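PDB 3QUF: extracellular solute-binding protein, family 1 from Bifidobacterium longum subsp. infantis ATCC 15697, which probably captures a solute, perhaps a sugar, outside the cell and delivers it to an ABC-type membrane importer. Local coordinates for residues Trp229-Gln240 and Gln387-Ala397. Residues are numbered along the deposited sequence; the frame is centred on the assembly and turned at random.
Sequences WEAAAKAGVIPQ and QQKIVQGQISA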
ATOM      1  N   TRP A 229      -4.215  -6.097 -19.216  1.00 21.68           N
ATOM      2  CA  TRP A 229      -3.395  -4.880 -19.150  1.00 21.91           C
ATOM      3  C   TRP A 229      -2.701  -4.633 -20.505  1.00 23.64           C
ATOM      4  O   TRP A 229      -2.707  -3.502 -20.985  1.00 26.53           O
ATOM      5  CB  TRP A 229      -2.376  -4.987 -17.986  1.00 20.98           C
ATOM      6  CG  TRP A 229      -1.862  -3.691 -17.462  1.00 17.79           C
ATOM      7  CD1 TRP A 229      -2.538  -2.781 -16.750  1.00 19.83           C
ATOM      8  CD2 TRP A 229      -0.535  -3.174 -17.620  1.00 18.62           C
ATOM      9  NE1 TRP A 229      -1.720  -1.717 -16.424  1.00 17.15           N
ATOM     10  CE2 TRP A 229      -0.481  -1.947 -16.933  1.00 16.62           C
ATOM     11  CE3 TRP A 229       0.619  -3.648 -18.237  1.00 19.67           C
ATOM     12  CZ2 TRP A 229       0.657  -1.161 -16.885  1.00 18.91           C
ATOM     13  CZ3 TRP A 229       1.760  -2.877 -18.167  1.00 21.82           C
ATOM     14  CH2 TRP A 229       1.765  -1.637 -17.506  1.00 19.80           C
ATOM     15  N   GLU A 230      -2.151  -5.676 -21.132  1.00 24.72           N
ATOM     16  CA  GLU A 230      -1.514  -5.576 -22.463  1.00 25.85           C
ATOM     17  C   GLU A 230      -2.548  -5.059 -23.492  1.00 26.85           C
ATOM     18  O   GLU A 230      -2.224  -4.248 -24.372  1.00 27.74           O
ATOM     19  CB  GLU A 230      -0.928  -6.937 -22.894  1.00 27.22           C
ATOM     20  CG  GLU A 230      -0.235  -6.947 -24.272  1.00 29.64           C
ATOM     21  CD  GLU A 230       0.209  -8.347 -24.732  1.00 36.50           C
ATOM     22  OE1 GLU A 230      -0.150  -9.353 -24.081  1.00 39.74           O
ATOM     23  OE2 GLU A 230       0.907  -8.450 -25.764  1.00 40.36           O
ATOM     24  N   ALA A 231      -3.793  -5.521 -23.376  1.00 26.15           N
ATOM     25  CA  ALA A 231      -4.850  -5.117 -24.317  1.00 26.87           C
ATOM     26  C   ALA A 231      -5.073  -3.603 -24.293  1.00 26.39           C
ATOM     27  O   ALA A 231      -5.332  -3.001 -25.341  1.00 27.49           O
ATOM     28  CB  ALA A 231      -6.171  -5.855 -24.022  1.00 27.05           C
ATOM     29  N   ALA A 232      -4.974  -2.982 -23.110  1.00 24.45           N
ATOM     30  CA  ALA A 232      -5.068  -1.528 -23.014  1.00 24.30           C
ATOM     31  C   ALA A 232      -3.872  -0.870 -23.688  1.00 24.65           C
ATOM     32  O   ALA A 232      -4.024   0.170 -24.289  1.00 26.18           O
ATOM     33  CB  ALA A 232      -5.198  -1.046 -21.549  1.00 22.96           C
ATOM     34  N   ALA A 233      -2.694  -1.481 -23.587  1.00 25.31           N
ATOM     35  CA  ALA A 233      -1.512  -0.963 -24.278  1.00 26.58           C
ATOM     36  C   ALA A 233      -1.679  -1.090 -25.789  1.00 28.27           C
ATOM     37  O   ALA A 233      -1.353  -0.163 -26.531  1.00 29.24           O
ATOM     38  CB  ALA A 233      -0.274  -1.684 -23.846  1.00 26.41           C
ATOM     39  N   LYS A 234      -2.183  -2.233 -26.245  1.00 28.72           N
ATOM     40  CA  LYS A 234      -2.311  -2.478 -27.690  1.00 30.70           C
ATOM     41  C   LYS A 234      -3.349  -1.550 -28.309  1.00 31.00           C
ATOM     42  O   LYS A 234      -3.246  -1.186 -29.501  1.00 30.86           O
ATOM     43  CB  LYS A 234      -2.661  -3.951 -27.961  1.00 31.71           C
ATOM     44  CG  LYS A 234      -1.526  -4.929 -27.625  1.00 34.89           C
ATOM     45  CD  LYS A 234      -0.361  -4.836 -28.624  1.00 42.06           C
ATOM     46  CE  LYS A 234       0.720  -5.921 -28.432  1.00 44.01           C
ATOM     47  NZ  LYS A 234       1.661  -5.968 -29.626  1.00 46.78           N
ATOM     48  N   ALA A 235      -4.322  -1.151 -27.487  1.00 29.92           N
ATOM     49  CA  ALA A 235      -5.361  -0.208 -27.862  1.00 30.22           C
ATOM     50  C   ALA A 235      -4.895   1.257 -27.881  1.00 30.68           C
ATOM     51  O   ALA A 235      -5.660   2.127 -28.298  1.00 30.93           O
ATOM     52  CB  ALA A 235      -6.570  -0.366 -26.959  1.00 30.10           C
ATOM     53  N   GLY A 236      -3.670   1.531 -27.427  1.00 29.77           N
ATOM     54  CA  GLY A 236      -3.159   2.887 -27.351  1.00 29.92           C
ATOM     55  C   GLY A 236      -3.532   3.624 -26.060  1.00 29.57           C
ATOM     56  O   GLY A 236      -3.119   4.766 -25.868  1.00 29.53           O
ATOM     57  N   VAL A 237      -4.252   2.955 -25.159  1.00 28.68           N
ATOM     58  CA  VAL A 237      -4.745   3.596 -23.912  1.00 27.99           C
ATOM     59  C   VAL A 237      -3.647   3.679 -22.841  1.00 27.85           C
ATOM     60  O   VAL A 237      -3.547   4.685 -22.146  1.00 29.36           O
ATOM     61  CB  VAL A 237      -6.039   2.904 -23.402  1.00 27.79           C
ATOM     62  CG1 VAL A 237      -6.545   3.499 -22.051  1.00 25.42           C
ATOM     63  CG2 VAL A 237      -7.135   3.012 -24.478  1.00 28.11           C
ATOM     64  N   ILE A 238      -2.800   2.655 -22.735  1.00 27.46           N
ATOM     65  CA  ILE A 238      -1.526   2.765 -22.024  1.00 27.76           C
ATOM     66  C   ILE A 238      -0.422   2.959 -23.090  1.00 30.69           C
ATOM     67  O   ILE A 238       0.059   1.974 -23.669  1.00 31.70           O
ATOM     68  CB  ILE A 238      -1.206   1.540 -21.178  1.00 27.14           C
ATOM     69  CG1 ILE A 238      -2.340   1.264 -20.175  1.00 25.91           C
ATOM     70  CG2 ILE A 238       0.075   1.779 -20.425  1.00 26.08           C
ATOM     71  CD1 ILE A 238      -2.171  -0.043 -19.363  1.00 25.75           C
ATOM     72  N   PRO A 239      -0.020   4.213 -23.336  1.00 32.10           N
ATOM     73  CA  PRO A 239       0.748   4.515 -24.571  1.00 33.48           C
ATOM     74  C   PRO A 239       2.262   4.343 -24.399  1.00 33.92           C
ATOM     75  O   PRO A 239       2.761   4.427 -23.281  1.00 33.71           O
ATOM     76  CB  PRO A 239       0.350   5.962 -24.844  1.00 33.84           C
ATOM     77  CG  PRO A 239       0.249   6.572 -23.455  1.00 33.80           C
ATOM     78  CD  PRO A 239      -0.349   5.448 -22.589  1.00 31.52           C
ATOM     79  N   GLN A 240       3.014   4.100 -25.491  1.00 35.01           N
ATOM     80  CA  GLN A 240       4.468   3.885 -25.336  1.00 34.86           C
ATOM     81  C   GLN A 240       5.130   5.164 -24.823  1.00 34.83           C
ATOM     82  O   GLN A 240       6.159   5.101 -24.175  1.00 36.51           O
ATOM     83  CB  GLN A 240       5.175   3.399 -26.628  1.00 36.24           C
ATOM     84  CG  GLN A 240       4.781   1.970 -27.070  1.00 34.76           C
ATOM     85  CD  GLN A 240       3.638   2.027 -28.058  1.00 38.02           C
ATOM     86  OE1 GLN A 240       2.792   2.920 -27.971  1.00 35.66           O
ATOM     87  NE2 GLN A 240       3.636   1.109 -29.048  1.00 40.28           N
ATOM     88  N   GLN A 387       6.876  -4.931 -17.041  1.00 20.02           N
ATOM     89  CA  GLN A 387       5.705  -4.138 -17.387  1.00 20.21           C
ATOM     90  C   GLN A 387       6.051  -3.154 -18.504  1.00 20.49           C
ATOM     91  O   GLN A 387       5.247  -2.901 -19.428  1.00 19.63           O
ATOM     92  CB  GLN A 387       5.111  -3.447 -16.161  1.00 20.79           C
ATOM     93  CG  GLN A 387       5.816  -2.245 -15.678  1.00 23.19           C
ATOM     94  CD  GLN A 387       5.356  -1.847 -14.262  1.00 25.25           C
ATOM     95  OE1 GLN A 387       4.495  -2.503 -13.667  1.00 19.89           O
ATOM     96  NE2 GLN A 387       5.967  -0.775 -13.716  1.00 25.72           N
ATOM     97  N   GLN A 388       7.261  -2.592 -18.435  1.00 20.22           N
ATOM     98  CA  GLN A 388       7.703  -1.694 -19.485  1.00 22.51           C
ATOM     99  C   GLN A 388       7.795  -2.425 -20.854  1.00 23.93           C
ATOM    100  O   GLN A 388       7.357  -1.900 -21.886  1.00 25.08           O
ATOM    101  CB  GLN A 388       9.024  -1.032 -19.094  1.00 22.24           C
ATOM    102  CG  GLN A 388       8.969  -0.050 -17.927  1.00 23.36           C
ATOM    103  CD  GLN A 388      10.348   0.391 -17.455  1.00 26.73           C
ATOM    104  OE1 GLN A 388      11.342   0.057 -18.084  1.00 32.87           O
ATOM    105  NE2 GLN A 388      10.418   1.143 -16.361  1.00 27.59           N
ATOM    106  N   LYS A 389       8.326  -3.648 -20.858  1.00 24.52           N
ATOM    107  CA  LYS A 389       8.413  -4.439 -22.092  1.00 25.73           C
ATOM    108  C   LYS A 389       7.033  -4.792 -22.649  1.00 26.48           C
ATOM    109  O   LYS A 389       6.843  -4.856 -23.851  1.00 26.61           O
ATOM    110  CB  LYS A 389       9.211  -5.721 -21.868  1.00 26.21           C
ATOM    111  CG  LYS A 389      10.661  -5.447 -21.608  1.00 29.18           C
ATOM    112  CD  LYS A 389      11.511  -6.725 -21.334  1.00 33.63           C
ATOM    113  CE  LYS A 389      12.803  -6.339 -20.600  1.00 37.51           C
ATOM    114  NZ  LYS A 389      13.568  -7.472 -19.969  1.00 41.08           N
ATOM    115  N   ILE A 390       6.065  -5.041 -21.770  1.00 25.82           N
ATOM    116  CA  ILE A 390       4.696  -5.294 -22.244  1.00 27.14           C
ATOM    117  C   ILE A 390       4.145  -4.061 -22.922  1.00 28.53           C
ATOM    118  O   ILE A 390       3.578  -4.154 -24.034  1.00 29.49           O
ATOM    119  CB  ILE A 390       3.737  -5.677 -21.128  1.00 26.74           C
ATOM    120  CG1 ILE A 390       4.024  -7.075 -20.619  1.00 27.07           C
ATOM    121  CG2 ILE A 390       2.246  -5.538 -21.609  1.00 27.52           C
ATOM    122  CD1 ILE A 390       3.356  -7.363 -19.299  1.00 29.65           C
ATOM    123  N   VAL A 391       4.313  -2.899 -22.291  1.00 28.43           N
ATOM    124  CA  VAL A 391       3.744  -1.656 -22.832  1.00 29.92           C
ATOM    125  C   VAL A 391       4.352  -1.383 -24.207  1.00 33.01           C
ATOM    126  O   VAL A 391       3.637  -1.003 -25.147  1.00 34.68           O
ATOM    127  CB  VAL A 391       3.948  -0.466 -21.896  1.00 29.60           C
ATOM    128  CG1 VAL A 391       3.524   0.849 -22.576  1.00 30.13           C
ATOM    129  CG2 VAL A 391       3.132  -0.678 -20.605  1.00 26.52           C
ATOM    130  N   GLN A 392       5.653  -1.652 -24.329  1.00 33.65           N
ATOM    131  CA  GLN A 392       6.380  -1.443 -25.586  1.00 35.74           C
ATOM    132  C   GLN A 392       6.199  -2.533 -26.625  1.00 36.39           C
ATOM    133  O   GLN A 392       6.872  -2.527 -27.658  1.00 38.02           O
ATOM    134  CB  GLN A 392       7.847  -1.273 -25.275  1.00 36.14           C
ATOM    135  CG  GLN A 392       8.097  -0.020 -24.527  1.00 38.41           C
ATOM    136  CD  GLN A 392       9.520   0.108 -24.028  1.00 40.35           C
ATOM    137  OE1 GLN A 392      10.111  -0.836 -23.459  1.00 45.22           O
ATOM    138  NE2 GLN A 392      10.071   1.303 -24.187  1.00 45.28           N
ATOM    139  N   GLY A 393       5.299  -3.469 -26.385  1.00 36.16           N
ATOM    140  CA  GLY A 393       5.023  -4.508 -27.356  1.00 37.55           C
ATOM    141  C   GLY A 393       6.167  -5.480 -27.574  1.00 37.99           C
ATOM    142  O   GLY A 393       6.194  -6.164 -28.594  1.00 39.76           O
ATOM    143  N   GLN A 394       7.104  -5.576 -26.627  1.00 36.93           N
ATOM    144  CA  GLN A 394       8.290  -6.419 -26.808  1.00 37.27           C
ATOM    145  C   GLN A 394       8.125  -7.824 -26.276  1.00 36.67           C
ATOM    146  O   GLN A 394       8.829  -8.716 -26.699  1.00 37.65           O
ATOM    147  CB  GLN A 394       9.524  -5.806 -26.150  1.00 37.22           C
ATOM    148  CG  GLN A 394       9.755  -4.373 -26.561  1.00 40.90           C
ATOM    149  CD  GLN A 394      11.155  -3.869 -26.250  1.00 45.01           C
ATOM    150  OE1 GLN A 394      11.615  -3.893 -25.102  1.00 49.78           O
ATOM    151  NE2 GLN A 394      11.826  -3.382 -27.273  1.00 48.64           N
ATOM    152  N   ILE A 395       7.247  -8.023 -25.305  1.00 34.27           N
ATOM    153  CA  ILE A 395       7.043  -9.344 -24.759  1.00 33.23           C
ATOM    154  C   ILE A 395       5.551  -9.573 -24.588  1.00 31.83           C
ATOM    155  O   ILE A 395       4.780  -8.624 -24.511  1.00 32.16           O
ATOM    156  CB  ILE A 395       7.779  -9.506 -23.445  1.00 33.28           C
ATOM    157  CG1 ILE A 395       7.150  -8.630 -22.353  1.00 32.05           C
ATOM    158  CG2 ILE A 395       9.262  -9.163 -23.622  1.00 35.80           C
ATOM    159  CD1 ILE A 395       7.721  -8.885 -21.040  1.00 34.03           C
ATOM    160  N   SER A 396       5.147 -10.831 -24.555  1.00 31.30           N
ATOM    161  CA  SER A 396       3.751 -11.151 -24.360  1.00 30.43           C
ATOM    162  C   SER A 396       3.465 -11.169 -22.872  1.00 28.73           C
ATOM    163  O   SER A 396       4.388 -11.193 -22.049  1.00 26.95           O
ATOM    164  CB  SER A 396       3.444 -12.523 -24.906  1.00 31.18           C
ATOM    165  OG  SER A 396       4.176 -13.489 -24.193  1.00 30.42           O
ATOM    166  N   ALA A 397       2.175 -11.198 -22.543  1.00 27.66           N
ATOM    167  CA  ALA A 397       1.734 -11.403 -21.170  1.00 27.31           C
ATOM    168  C   ALA A 397       2.316 -12.674 -20.568  1.00 27.60           C
ATOM    169  O   ALA A 397       2.878 -12.640 -19.469  1.00 26.82           O
ATOM    170  CB  ALA A 397       0.203 -11.446 -21.107  1.00 27.07           C
TER
HETATM  171  O   HOH W   1      -0.002 -11.636 -25.229  1.00 43.47           O
HETATM  172  O   HOH W   2       3.179  -6.854 -25.821  1.00 50.72           O
HETATM  173  O   HOH W   3       5.339  -0.673 -29.893  1.00 45.13           O
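Val-391 pushes its two methyls into a hollow lined by Trp-229, CG2 of Ile-238 and the carbonyl oxygens of Ile-238 and Pro-239, and this is the tight half of the contact. Its CG2 sits 3.5 Å from CH2 of Trp-229, approaching the indole obliquely, while CG1, anti to the backbone N (chi1 172°), reaches the carbonyl O of Pro-239 at 3.7 Å. CD1 of Ile-238 lies over one face of the indole, offset toward its rim, and the O of Gln-387 meets the ring edge in plane, 3.7 Å from CZ3. Ser-189 takes the indole NE1 in a hydrogen bond, so the ring is fixed at its polar end. The Ala-233 methyl rests on CA of Val-391, a small group consistent with backbones this near (CA to CA 5.5 Å); the axes of helical residues 229-234 and 387-391 pass 9.8 Å apart at 43°.

Toward solvent the character changes. Glu-230 lays its CB on CG2 of Ile-390 at 3.7 Å, then runs on, fully extended, to the start of helix 397-408. There OE1 accepts a weak, bent bond from Ala-397 N (3.3 Å, 140° at the hydrogen); a water also donates to OE1, and another lies within hydrogen-bonding distance of OE2 and the O of Ile-395, among more acceptors than it can serve. With an alanine here, Ala-397 N would probably lose its carboxylate partner and the water on OE1 its acceptor. At the other open margin, a water joins NE2 of Gln-240 to the O of Gln-392, beside the Schellman turn in which Gly-393 ends helix 376-391.

Apolar packing thus holds two helices together, while the carboxylate, beside the first turn of helix 397-408, probably gains some electrostatic stabilisation from that helix's N-terminal end.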